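Local coordinates for uncharacterized protein (Plasmodium falciparum, PDB 1ZSO) that is of unknown function but may bind zinc, at residues N37-S41 with T42-T46; C144-E148 with E149-C153; L26-D29 with D30-W34. All blocks are in the same frame, centred on the assembly; numbering follows the deposited sequence.

Interaction 1 (N37-S41 with T42-T46); sequences NIRDS and TSSLT
The Asp40 carboxylate meets the N-H and hydroxyl of Thr42 and the hydroxyl of Ser43, and both its oxygens accept hydrogen bonds. OD1 takes two. Thr42 N reaches Asp40 OD1 at 2.9 Å from well above the carboxylate plane (60° out of it). Thr42 OG1 donates to Asp40 OD1 over 3.2 Å, from the same face but on the syn side. Thr42 OG1 is also bonded to Lys78 NZ, which brings a positive charge near the carboxylate. Ser43 OG donates to Asp40 OD2 over a very short 2.5 Å, a length to be treated with caution. Asp40 CG lies trans to the backbone N (chi1 -175°), which swings the carboxylate over the turn.

The chain here makes a type I beta turn from Asp40 to Ser43, at the bend between strands 34-40 and 46-52. Ser43 OG also accepts from Leu45 N at 3.2 Å, forming an ST turn. This hydroxyl therefore links the carboxylate to the returning backbone. Leu45 O is satisfied by Asp40 N at 2.8 Å in a nearly straight bond.

Arg39 and Thr46 form a non-hydrogen-bonded antiparallel pair. Their aliphatic parts meet, Arg39 CG lying 3.7 Å from Thr46 CG2. The arginine chain, extended from CG to NE, reaches across to Ser43 and Ser44. Arg39 NE makes a weak bond to Ser43 O at 3.2 Å, and Ser44 CA lies over one guanidinium face.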
ATOM      1  N   ASN B  37       7.263   2.369  10.787  1.00 27.78           N
ATOM      2  CA  ASN B  37       7.379   3.759  10.499  1.00 28.73           C
ATOM      3  C   ASN B  37       8.562   3.976   9.550  1.00 29.67           C
ATOM      4  O   ASN B  37       9.674   3.485   9.771  1.00 29.16           O
ATOM      5  CB  ASN B  37       7.619   4.580  11.744  1.00 28.68           C
ATOM      6  CG  ASN B  37       6.481   4.550  12.736  1.00 29.69           C
ATOM      7  OD1 ASN B  37       5.320   4.275  12.431  1.00 23.50           O
ATOM      8  ND2 ASN B  37       6.828   4.902  13.965  1.00 30.54           N
ATOM      9  N   ILE B  38       8.305   4.741   8.496  1.00 30.23           N
ATOM     10  CA  ILE B  38       9.314   5.057   7.490  1.00 30.07           C
ATOM     11  C   ILE B  38       9.582   6.551   7.312  1.00 29.97           C
ATOM     12  O   ILE B  38       8.837   7.417   7.794  1.00 27.76           O
ATOM     13  CB  ILE B  38       8.916   4.471   6.141  1.00 29.83           C
ATOM     14  CG1 ILE B  38       7.647   5.169   5.641  1.00 30.16           C
ATOM     15  CG2 ILE B  38       8.747   2.916   6.301  1.00 30.48           C
ATOM     16  CD1 ILE B  38       7.369   5.012   4.135  1.00 32.30           C
ATOM     17  N   ARG B  39      10.667   6.818   6.600  1.00 31.37           N
ATOM     18  CA  ARG B  39      11.062   8.170   6.219  1.00 32.35           C
ATOM     19  C   ARG B  39      11.578   8.194   4.776  1.00 30.68           C
ATOM     20  O   ARG B  39      12.148   7.219   4.252  1.00 28.55           O
ATOM     21  CB  ARG B  39      12.141   8.689   7.162  1.00 34.05           C
ATOM     22  CG  ARG B  39      12.411  10.202   7.060  1.00 40.72           C
ATOM     23  CD  ARG B  39      13.790  10.446   7.581  1.00 48.74           C
ATOM     24  NE  ARG B  39      14.321  11.760   7.251  1.00 52.87           N
ATOM     25  CZ  ARG B  39      14.337  12.782   8.102  1.00 55.12           C
ATOM     26  NH1 ARG B  39      13.808  12.642   9.321  1.00 52.07           N
ATOM     27  NH2 ARG B  39      14.861  13.957   7.720  1.00 53.94           N
ATOM     28  N   ASP B  40      11.348   9.318   4.136  1.00 28.99           N
ATOM     29  CA  ASP B  40      11.909   9.579   2.830  1.00 29.38           C
ATOM     30  C   ASP B  40      13.436   9.672   2.967  1.00 29.91           C
ATOM     31  O   ASP B  40      13.963  10.389   3.818  1.00 30.69           O
ATOM     32  CB  ASP B  40      11.283  10.864   2.311  1.00 27.88           C
ATOM     33  CG  ASP B  40      11.684  11.206   0.913  1.00 27.64           C
ATOM     34  OD1 ASP B  40      12.556  10.503   0.325  1.00 28.31           O
ATOM     35  OD2 ASP B  40      11.144  12.239   0.420  1.00 21.97           O
ATOM     36  N   SER B  41      14.152   8.901   2.165  1.00 30.96           N
ATOM     37  CA  SER B  41      15.601   8.892   2.218  1.00 31.33           C
ATOM     38  C   SER B  41      16.180  10.164   1.629  1.00 30.34           C
ATOM     39  O   SER B  41      17.374  10.479   1.850  1.00 30.51           O
ATOM     40  CB  SER B  41      16.151   7.678   1.468  1.00 32.41           C
ATOM     41  OG  SER B  41      15.778   7.706   0.111  1.00 37.67           O
ATOM     42  N   THR B  42      15.354  10.924   0.914  1.00 29.05           N
ATOM     43  CA  THR B  42      15.823  12.185   0.314  1.00 29.59           C
ATOM     44  C   THR B  42      15.090  13.439   0.824  1.00 30.59           C
ATOM     45  O   THR B  42      15.203  14.483   0.209  1.00 32.82           O
ATOM     46  CB  THR B  42      15.712  12.192  -1.255  1.00 29.47           C
ATOM     47  OG1 THR B  42      14.343  12.206  -1.655  1.00 27.34           O
ATOM     48  CG2 THR B  42      16.429  11.002  -1.899  1.00 26.31           C
ATOM     49  N   SER B  43      14.312  13.356   1.908  1.00 30.72           N
ATOM     50  CA  SER B  43      13.663  14.557   2.468  1.00 28.84           C
ATOM     51  C   SER B  43      13.315  14.310   3.924  1.00 28.12           C
ATOM     52  O   SER B  43      13.672  13.284   4.463  1.00 30.05           O
ATOM     53  CB  SER B  43      12.403  14.969   1.668  1.00 29.09           C
ATOM     54  OG  SER B  43      11.252  14.158   1.978  1.00 29.39           O
ATOM     55  N   SER B  44      12.623  15.261   4.548  1.00 27.93           N
ATOM     56  CA  SER B  44      12.187  15.193   5.938  1.00 27.68           C
ATOM     57  C   SER B  44      10.858  14.449   6.123  1.00 28.47           C
ATOM     58  O   SER B  44      10.475  14.122   7.243  1.00 28.30           O
ATOM     59  CB  SER B  44      12.039  16.612   6.469  1.00 28.25           C
ATOM     60  OG  SER B  44      13.301  17.244   6.696  1.00 28.63           O
ATOM     61  N   LEU B  45      10.157  14.155   5.023  1.00 28.45           N
ATOM     62  CA  LEU B  45       8.881  13.434   5.069  1.00 28.12           C
ATOM     63  C   LEU B  45       8.936  12.024   5.731  1.00 28.05           C
ATOM     64  O   LEU B  45       9.885  11.261   5.589  1.00 27.48           O
ATOM     65  CB  LEU B  45       8.303  13.328   3.664  1.00 28.79           C
ATOM     66  CG  LEU B  45       7.935  14.674   3.016  1.00 29.92           C
ATOM     67  CD1 LEU B  45       7.526  14.469   1.570  1.00 30.11           C
ATOM     68  CD2 LEU B  45       6.814  15.403   3.798  1.00 29.57           C
ATOM     69  N   THR B  46       7.896  11.715   6.478  1.00 28.67           N
ATOM     70  CA  THR B  46       7.777  10.449   7.197  1.00 29.67           C
ATOM     71  C   THR B  46       6.371   9.909   6.983  1.00 29.14           C
ATOM     72  O   THR B  46       5.463  10.645   6.638  1.00 29.05           O
ATOM     73  CB  THR B  46       8.013  10.639   8.703  1.00 29.22           C
ATOM     74  OG1 THR B  46       7.051  11.567   9.231  1.00 32.91           O
ATOM     75  CG2 THR B  46       9.346  11.195   8.960  1.00 28.90           C
TER

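Interaction 2 (C144-E148 with E149-C153); sequences CDYNE and EHEMC
The Tyr146 ring lies against the returning strand. Met152 N sits 3.9 Å above one face, offset toward the rim. Cys153 SG is at the ring edge, 3.8 Å from Tyr146 CD2, a sulfur-aromatic contact in the ring plane, with Glu148 CD also at the edge. Tyr146 OH ends beside Glu151 CB. The His150 ring has Glu149 OE1 over one face and the Asn147 amide at its edge, with the two planes 73° apart.

Asn147 OD1 gathers the turn. His150 N donates to it over 3.1 Å, from above the carbonyl plane. His150 ND1 adds a weak bond of 3.5 Å to Asn147 OD1. The torsion chi1 of Asn147 (-167°) sets its amide trans to the backbone N and beside these donors. The other end of the amide is also held, since Asn147 ND2 donates to Asp127 OD2.

Two backbone bonds close the pair: Asn147 N to Met152 O at 2.6 Å, and Met152 N to Asn147 O at 2.8 Å. Glu151 has a left-handed backbone (phi 54°). Glu151 and Met152 both face Asn147. This is a G1 beta bulge, and it closes the hairpin of strands 143-147 and 152-163 at the border of the six-stranded antiparallel sheet.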
ATOM      1  N   CYS B 144       2.497 -15.664  26.372  1.00 36.41           N
ATOM      2  CA  CYS B 144       2.531 -17.012  26.888  1.00 36.43           C
ATOM      3  C   CYS B 144       1.218 -17.750  26.672  1.00 35.55           C
ATOM      4  O   CYS B 144       0.190 -17.152  26.389  1.00 35.70           O
ATOM      5  CB  CYS B 144       2.908 -17.023  28.365  1.00 35.40           C
ATOM      6  SG  CYS B 144       1.713 -16.226  29.418  1.00 37.69           S
ATOM      7  N   ASP B 145       1.307 -19.064  26.773  1.00 35.89           N
ATOM      8  CA  ASP B 145       0.167 -19.942  26.714  1.00 37.35           C
ATOM      9  C   ASP B 145       0.546 -21.137  27.590  1.00 38.32           C
ATOM     10  O   ASP B 145       1.640 -21.179  28.170  1.00 37.88           O
ATOM     11  CB  ASP B 145      -0.148 -20.374  25.263  1.00 37.89           C
ATOM     12  CG  ASP B 145      -1.669 -20.565  25.004  1.00 39.26           C
ATOM     13  OD1 ASP B 145      -2.159 -20.113  23.944  1.00 42.08           O
ATOM     14  OD2 ASP B 145      -2.378 -21.154  25.855  1.00 39.11           O
ATOM     15  N   TYR B 146      -0.362 -22.108  27.679  1.00 39.43           N
ATOM     16  CA  TYR B 146      -0.199 -23.268  28.538  1.00 39.08           C
ATOM     17  C   TYR B 146      -0.519 -24.461  27.680  1.00 39.68           C
ATOM     18  O   TYR B 146      -1.547 -24.491  27.013  1.00 39.88           O
ATOM     19  CB  TYR B 146      -1.171 -23.180  29.719  1.00 39.43           C
ATOM     20  CG  TYR B 146      -0.919 -24.132  30.867  1.00 39.72           C
ATOM     21  CD1 TYR B 146      -1.804 -25.150  31.135  1.00 40.62           C
ATOM     22  CD2 TYR B 146       0.200 -23.999  31.699  1.00 41.61           C
ATOM     23  CE1 TYR B 146      -1.591 -26.043  32.202  1.00 42.41           C
ATOM     24  CE2 TYR B 146       0.426 -24.885  32.781  1.00 39.61           C
ATOM     25  CZ  TYR B 146      -0.479 -25.903  33.025  1.00 40.55           C
ATOM     26  OH  TYR B 146      -0.300 -26.806  34.071  1.00 38.41           O
ATOM     27  N   ASN B 147       0.382 -25.430  27.660  1.00 40.07           N
ATOM     28  CA  ASN B 147       0.091 -26.709  27.032  1.00 40.67           C
ATOM     29  C   ASN B 147      -0.663 -27.582  28.039  1.00 41.46           C
ATOM     30  O   ASN B 147      -0.071 -28.123  28.982  1.00 40.91           O
ATOM     31  CB  ASN B 147       1.375 -27.397  26.551  1.00 39.49           C
ATOM     32  CG  ASN B 147       1.099 -28.554  25.624  1.00 38.17           C
ATOM     33  OD1 ASN B 147       0.259 -29.418  25.901  1.00 36.24           O
ATOM     34  ND2 ASN B 147       1.817 -28.591  24.516  1.00 34.34           N
ATOM     35  N   GLU B 148      -1.978 -27.694  27.836  1.00 42.83           N
ATOM     36  CA  GLU B 148      -2.830 -28.479  28.718  1.00 43.74           C
ATOM     37  C   GLU B 148      -2.470 -29.960  28.622  1.00 44.06           C
ATOM     38  O   GLU B 148      -2.553 -30.689  29.614  1.00 43.99           O
ATOM     39  CB  GLU B 148      -4.308 -28.322  28.341  1.00 44.51           C
ATOM     40  CG  GLU B 148      -4.824 -26.893  28.187  1.00 49.04           C
ATOM     41  CD  GLU B 148      -5.221 -26.217  29.498  1.00 52.99           C
ATOM     42  OE1 GLU B 148      -5.834 -26.858  30.386  1.00 55.41           O
ATOM     43  OE2 GLU B 148      -4.932 -25.010  29.618  1.00 58.96           O
ATOM     44  N   GLU B 149      -2.117 -30.406  27.416  1.00 44.08           N
ATOM     45  CA  GLU B 149      -1.813 -31.827  27.156  1.00 43.78           C
ATOM     46  C   GLU B 149      -0.686 -32.326  28.055  1.00 43.50           C
ATOM     47  O   GLU B 149      -0.791 -33.404  28.651  1.00 43.52           O
ATOM     48  CB  GLU B 149      -1.428 -32.037  25.683  1.00 43.83           C
ATOM     49  CG  GLU B 149      -2.317 -32.982  24.890  1.00 44.26           C
ATOM     50  CD  GLU B 149      -1.613 -34.291  24.547  1.00 45.72           C
ATOM     51  OE1 GLU B 149      -0.449 -34.467  24.955  1.00 46.61           O
ATOM     52  OE2 GLU B 149      -2.215 -35.143  23.863  1.00 45.60           O
ATOM     53  N   HIS B 150       0.384 -31.538  28.152  1.00 42.95           N
ATOM     54  CA  HIS B 150       1.538 -31.904  28.964  1.00 42.81           C
ATOM     55  C   HIS B 150       1.685 -31.005  30.192  1.00 42.80           C
ATOM     56  O   HIS B 150       2.703 -31.063  30.870  1.00 43.17           O
ATOM     57  CB  HIS B 150       2.832 -31.841  28.136  1.00 43.04           C
ATOM     58  CG  HIS B 150       2.819 -32.690  26.895  1.00 44.13           C
ATOM     59  ND1 HIS B 150       2.287 -32.256  25.697  1.00 45.95           N
ATOM     60  CD2 HIS B 150       3.314 -33.928  26.656  1.00 43.88           C
ATOM     61  CE1 HIS B 150       2.434 -33.200  24.783  1.00 44.39           C
ATOM     62  NE2 HIS B 150       3.055 -34.223  25.338  1.00 42.90           N
ATOM     63  N   GLU B 151       0.685 -30.170  30.469  1.00 42.75           N
ATOM     64  CA  GLU B 151       0.715 -29.254  31.626  1.00 42.46           C
ATOM     65  C   GLU B 151       1.989 -28.375  31.652  1.00 42.58           C
ATOM     66  O   GLU B 151       2.764 -28.384  32.618  1.00 40.92           O
ATOM     67  CB  GLU B 151       0.513 -30.044  32.935  1.00 41.95           C
ATOM     68  CG  GLU B 151      -0.987 -30.253  33.239  1.00 42.35           C
ATOM     69  CD  GLU B 151      -1.315 -31.518  34.018  1.00 42.37           C
ATOM     70  OE1 GLU B 151      -0.776 -31.716  35.132  1.00 41.96           O
ATOM     71  OE2 GLU B 151      -2.162 -32.300  33.521  1.00 41.64           O
HETATM   72  N   MSE B 152       2.171 -27.588  30.592  1.00 43.12           N
HETATM   73  CA  MSE B 152       3.461 -26.934  30.341  1.00 44.23           C
HETATM   74  C   MSE B 152       3.301 -25.486  29.937  1.00 41.63           C
HETATM   75  O   MSE B 152       2.632 -25.186  28.965  1.00 40.11           O
HETATM   76  CB  MSE B 152       4.224 -27.696  29.243  1.00 44.11           C
HETATM   77  CG  MSE B 152       5.539 -27.052  28.803  1.00 45.44           C
HETATM   78 SE   MSE B 152       6.573 -28.216  27.557  1.00 53.35          SE
HETATM   79  CE  MSE B 152       5.746 -27.713  25.831  1.00 52.85           C
ATOM     80  N   CYS B 153       3.930 -24.585  30.682  1.00 40.80           N
ATOM     81  CA  CYS B 153       3.911 -23.174  30.318  1.00 39.93           C
ATOM     82  C   CYS B 153       4.828 -22.977  29.111  1.00 39.33           C
ATOM     83  O   CYS B 153       5.952 -23.517  29.048  1.00 38.35           O
ATOM     84  CB  CYS B 153       4.368 -22.268  31.482  1.00 39.91           C
ATOM     85  SG  CYS B 153       3.312 -22.225  33.045  1.00 43.45           S
TER

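Interaction 3 (L26-D29 with D30-W34); sequences LFCD and DEYLW
A type I beta turn from Asp29 to Tyr32 brings Cys28 against the Tyr32 ring. It opens the loop that leads from strand 23-27 to strand 34-40. The turn is closed by Tyr32 N, which donates to Asp29 O over 3.2 Å. The donor lies well above the carbonyl plane.

Cys28 packs over a face of the Tyr32 ring. Cys28 SG is 4.2 Å from the Tyr32 ring centroid and 27° off the normal, a sulfur-aromatic contact. Cys28 CB touches the ring as well, 3.5 Å from Tyr32 CD1. Tyr32 CG is trans to its backbone N (chi1 -175°), which carries the far end of the ring away from the 26-29 segment toward Ser120. There Tyr32 OH is bonded to Ser120 N, so the hydroxyl of this buried residue has a backbone partner. Phe123 meets the same ring, while Phe104 and Cys91 touch Cys28.

Cys28 SG also approaches the six-membered ring of Trp34, obliquely and at longer range (5.5 Å to its centroid). The Tyr32 ring also turns an edge to the face of Trp34, placing Tyr32 CD2 3.5 Å above the indole plane.

The carboxylates of Asp29 and Glu31 come together, crossing with their planes 62° apart. Like charges this close would probably repel each other, and the proximity could raise the proton affinity of one of them. The aliphatic part of Glu31 shares the approach. Glu31 CG lies 3.1 Å from Asp29 OD1, and Glu31 OE2 lies 3.1 Å from the same oxygen.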
ATOM      1  N   LEU B  26       9.657 -19.636  16.982  1.00 36.13           N
ATOM      2  CA  LEU B  26       8.748 -18.549  16.735  1.00 36.55           C
ATOM      3  C   LEU B  26       8.947 -18.244  15.267  1.00 37.22           C
ATOM      4  O   LEU B  26      10.084 -18.291  14.777  1.00 36.94           O
ATOM      5  CB  LEU B  26       9.158 -17.358  17.604  1.00 35.65           C
ATOM      6  CG  LEU B  26       8.581 -15.974  17.366  1.00 35.42           C
ATOM      7  CD1 LEU B  26       7.059 -15.790  17.686  1.00 32.28           C
ATOM      8  CD2 LEU B  26       9.425 -15.031  18.169  1.00 37.04           C
ATOM      9  N   PHE B  27       7.861 -17.997  14.542  1.00 36.62           N
ATOM     10  CA  PHE B  27       7.978 -17.714  13.122  1.00 35.98           C
ATOM     11  C   PHE B  27       6.724 -17.080  12.622  1.00 37.95           C
ATOM     12  O   PHE B  27       5.747 -16.976  13.362  1.00 36.45           O
ATOM     13  CB  PHE B  27       8.313 -18.976  12.303  1.00 35.69           C
ATOM     14  CG  PHE B  27       7.250 -20.065  12.330  1.00 33.75           C
ATOM     15  CD1 PHE B  27       6.992 -20.782  13.489  1.00 33.94           C
ATOM     16  CD2 PHE B  27       6.572 -20.416  11.164  1.00 33.34           C
ATOM     17  CE1 PHE B  27       6.044 -21.779  13.507  1.00 32.83           C
ATOM     18  CE2 PHE B  27       5.613 -21.403  11.166  1.00 29.01           C
ATOM     19  CZ  PHE B  27       5.349 -22.094  12.335  1.00 32.77           C
ATOM     20  N   CYS B  28       6.750 -16.648  11.361  1.00 39.47           N
ATOM     21  CA  CYS B  28       5.547 -16.156  10.712  1.00 40.88           C
ATOM     22  C   CYS B  28       5.393 -16.662   9.276  1.00 41.17           C
ATOM     23  O   CYS B  28       6.322 -17.226   8.705  1.00 42.67           O
ATOM     24  CB  CYS B  28       5.528 -14.651  10.765  1.00 41.45           C
ATOM     25  SG  CYS B  28       7.051 -13.881  10.249  1.00 47.06           S
ATOM     26  N   ASP B  29       4.202 -16.492   8.710  1.00 40.06           N
ATOM     27  CA  ASP B  29       3.907 -17.021   7.386  1.00 39.77           C
ATOM     28  C   ASP B  29       3.739 -15.884   6.369  1.00 38.47           C
ATOM     29  O   ASP B  29       4.137 -14.759   6.623  1.00 37.91           O
ATOM     30  CB  ASP B  29       2.652 -17.903   7.455  1.00 40.73           C
ATOM     31  CG  ASP B  29       1.353 -17.093   7.634  1.00 44.43           C
ATOM     32  OD1 ASP B  29       0.301 -17.539   7.111  1.00 49.42           O
ATOM     33  OD2 ASP B  29       1.374 -16.009   8.277  1.00 47.68           O
ATOM     34  N   ASP B  30       3.146 -16.194   5.223  1.00 38.44           N
ATOM     35  CA  ASP B  30       2.934 -15.221   4.147  1.00 37.86           C
ATOM     36  C   ASP B  30       1.889 -14.182   4.484  1.00 37.10           C
ATOM     37  O   ASP B  30       1.904 -13.098   3.913  1.00 36.63           O
ATOM     38  CB  ASP B  30       2.512 -15.929   2.871  1.00 37.61           C
ATOM     39  CG  ASP B  30       3.668 -16.627   2.179  1.00 38.90           C
ATOM     40  OD1 ASP B  30       4.786 -16.613   2.730  1.00 37.93           O
ATOM     41  OD2 ASP B  30       3.453 -17.190   1.076  1.00 43.78           O
ATOM     42  N   GLU B  31       0.983 -14.533   5.396  1.00 36.61           N
ATOM     43  CA  GLU B  31      -0.038 -13.627   5.910  1.00 37.53           C
ATOM     44  C   GLU B  31       0.567 -12.553   6.839  1.00 34.64           C
ATOM     45  O   GLU B  31      -0.069 -11.557   7.126  1.00 34.19           O
ATOM     46  CB  GLU B  31      -1.137 -14.411   6.676  1.00 38.00           C
ATOM     47  CG  GLU B  31      -1.787 -15.591   5.916  1.00 41.50           C
ATOM     48  CD  GLU B  31      -2.731 -16.467   6.806  1.00 43.99           C
ATOM     49  OE1 GLU B  31      -3.430 -15.906   7.696  1.00 52.04           O
ATOM     50  OE2 GLU B  31      -2.793 -17.719   6.603  1.00 49.95           O
ATOM     51  N   TYR B  32       1.794 -12.743   7.311  1.00 32.95           N
ATOM     52  CA  TYR B  32       2.321 -11.856   8.301  1.00 31.93           C
ATOM     53  C   TYR B  32       2.204 -10.389   7.842  1.00 32.24           C
ATOM     54  O   TYR B  32       2.547 -10.005   6.693  1.00 29.11           O
ATOM     55  CB  TYR B  32       3.780 -12.209   8.688  1.00 33.71           C
ATOM     56  CG  TYR B  32       4.270 -11.333   9.809  1.00 33.34           C
ATOM     57  CD1 TYR B  32       3.916 -11.588  11.109  1.00 32.71           C
ATOM     58  CD2 TYR B  32       4.985 -10.170   9.544  1.00 35.33           C
ATOM     59  CE1 TYR B  32       4.321 -10.736  12.138  1.00 34.19           C
ATOM     60  CE2 TYR B  32       5.372  -9.327  10.540  1.00 36.41           C
ATOM     61  CZ  TYR B  32       5.053  -9.622  11.855  1.00 36.59           C
ATOM     62  OH  TYR B  32       5.430  -8.754  12.863  1.00 37.31           O
ATOM     63  N   LEU B  33       1.714  -9.567   8.767  1.00 32.40           N
ATOM     64  CA  LEU B  33       1.530  -8.141   8.503  1.00 31.44           C
ATOM     65  C   LEU B  33       2.734  -7.323   8.918  1.00 30.78           C
ATOM     66  O   LEU B  33       2.916  -7.074  10.122  1.00 31.78           O
ATOM     67  CB  LEU B  33       0.298  -7.601   9.221  1.00 30.47           C
ATOM     68  CG  LEU B  33      -0.028  -6.224   8.681  1.00 30.83           C
ATOM     69  CD1 LEU B  33      -0.314  -6.363   7.201  1.00 28.08           C
ATOM     70  CD2 LEU B  33      -1.214  -5.602   9.390  1.00 32.67           C
ATOM     71  N   TRP B  34       3.551  -6.893   7.946  1.00 28.29           N
ATOM     72  CA  TRP B  34       4.709  -6.010   8.276  1.00 28.03           C
ATOM     73  C   TRP B  34       4.221  -4.585   8.477  1.00 27.80           C
ATOM     74  O   TRP B  34       3.376  -4.083   7.693  1.00 25.82           O
ATOM     75  CB  TRP B  34       5.787  -6.046   7.190  1.00 27.88           C
ATOM     76  CG  TRP B  34       6.341  -7.369   7.027  1.00 26.55           C
ATOM     77  CD1 TRP B  34       5.985  -8.291   6.115  1.00 26.66           C
ATOM     78  CD2 TRP B  34       7.332  -7.981   7.856  1.00 29.08           C
ATOM     79  NE1 TRP B  34       6.721  -9.432   6.278  1.00 25.43           N
ATOM     80  CE2 TRP B  34       7.554  -9.269   7.351  1.00 29.06           C
ATOM     81  CE3 TRP B  34       8.089  -7.545   8.939  1.00 27.46           C
ATOM     82  CZ2 TRP B  34       8.462 -10.144   7.929  1.00 28.38           C
ATOM     83  CZ3 TRP B  34       8.970  -8.415   9.520  1.00 28.97           C
ATOM     84  CH2 TRP B  34       9.167  -9.691   9.002  1.00 30.22           C
TER

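Overall arrangement
All three contacts are local and lie where the chain turns beside or between strands. Along the sequence interaction 3 comes first, then interaction 1, then interaction 2. The centre of interaction 3 is about 7 Å from the centre of the chain. Strand 34-40 starts at its end and runs to interaction 1, in the three-stranded sheet; their centres are about 25 Å apart. Interaction 2 closes a hairpin of the six-stranded sheet. Its centre is about 23 Å from that of interaction 3 and about 44 Å from that of interaction 1. Interactions 1 and 2 thus sit on opposite sides of this elongated, all-beta chain, with interaction 3 nearer the centre.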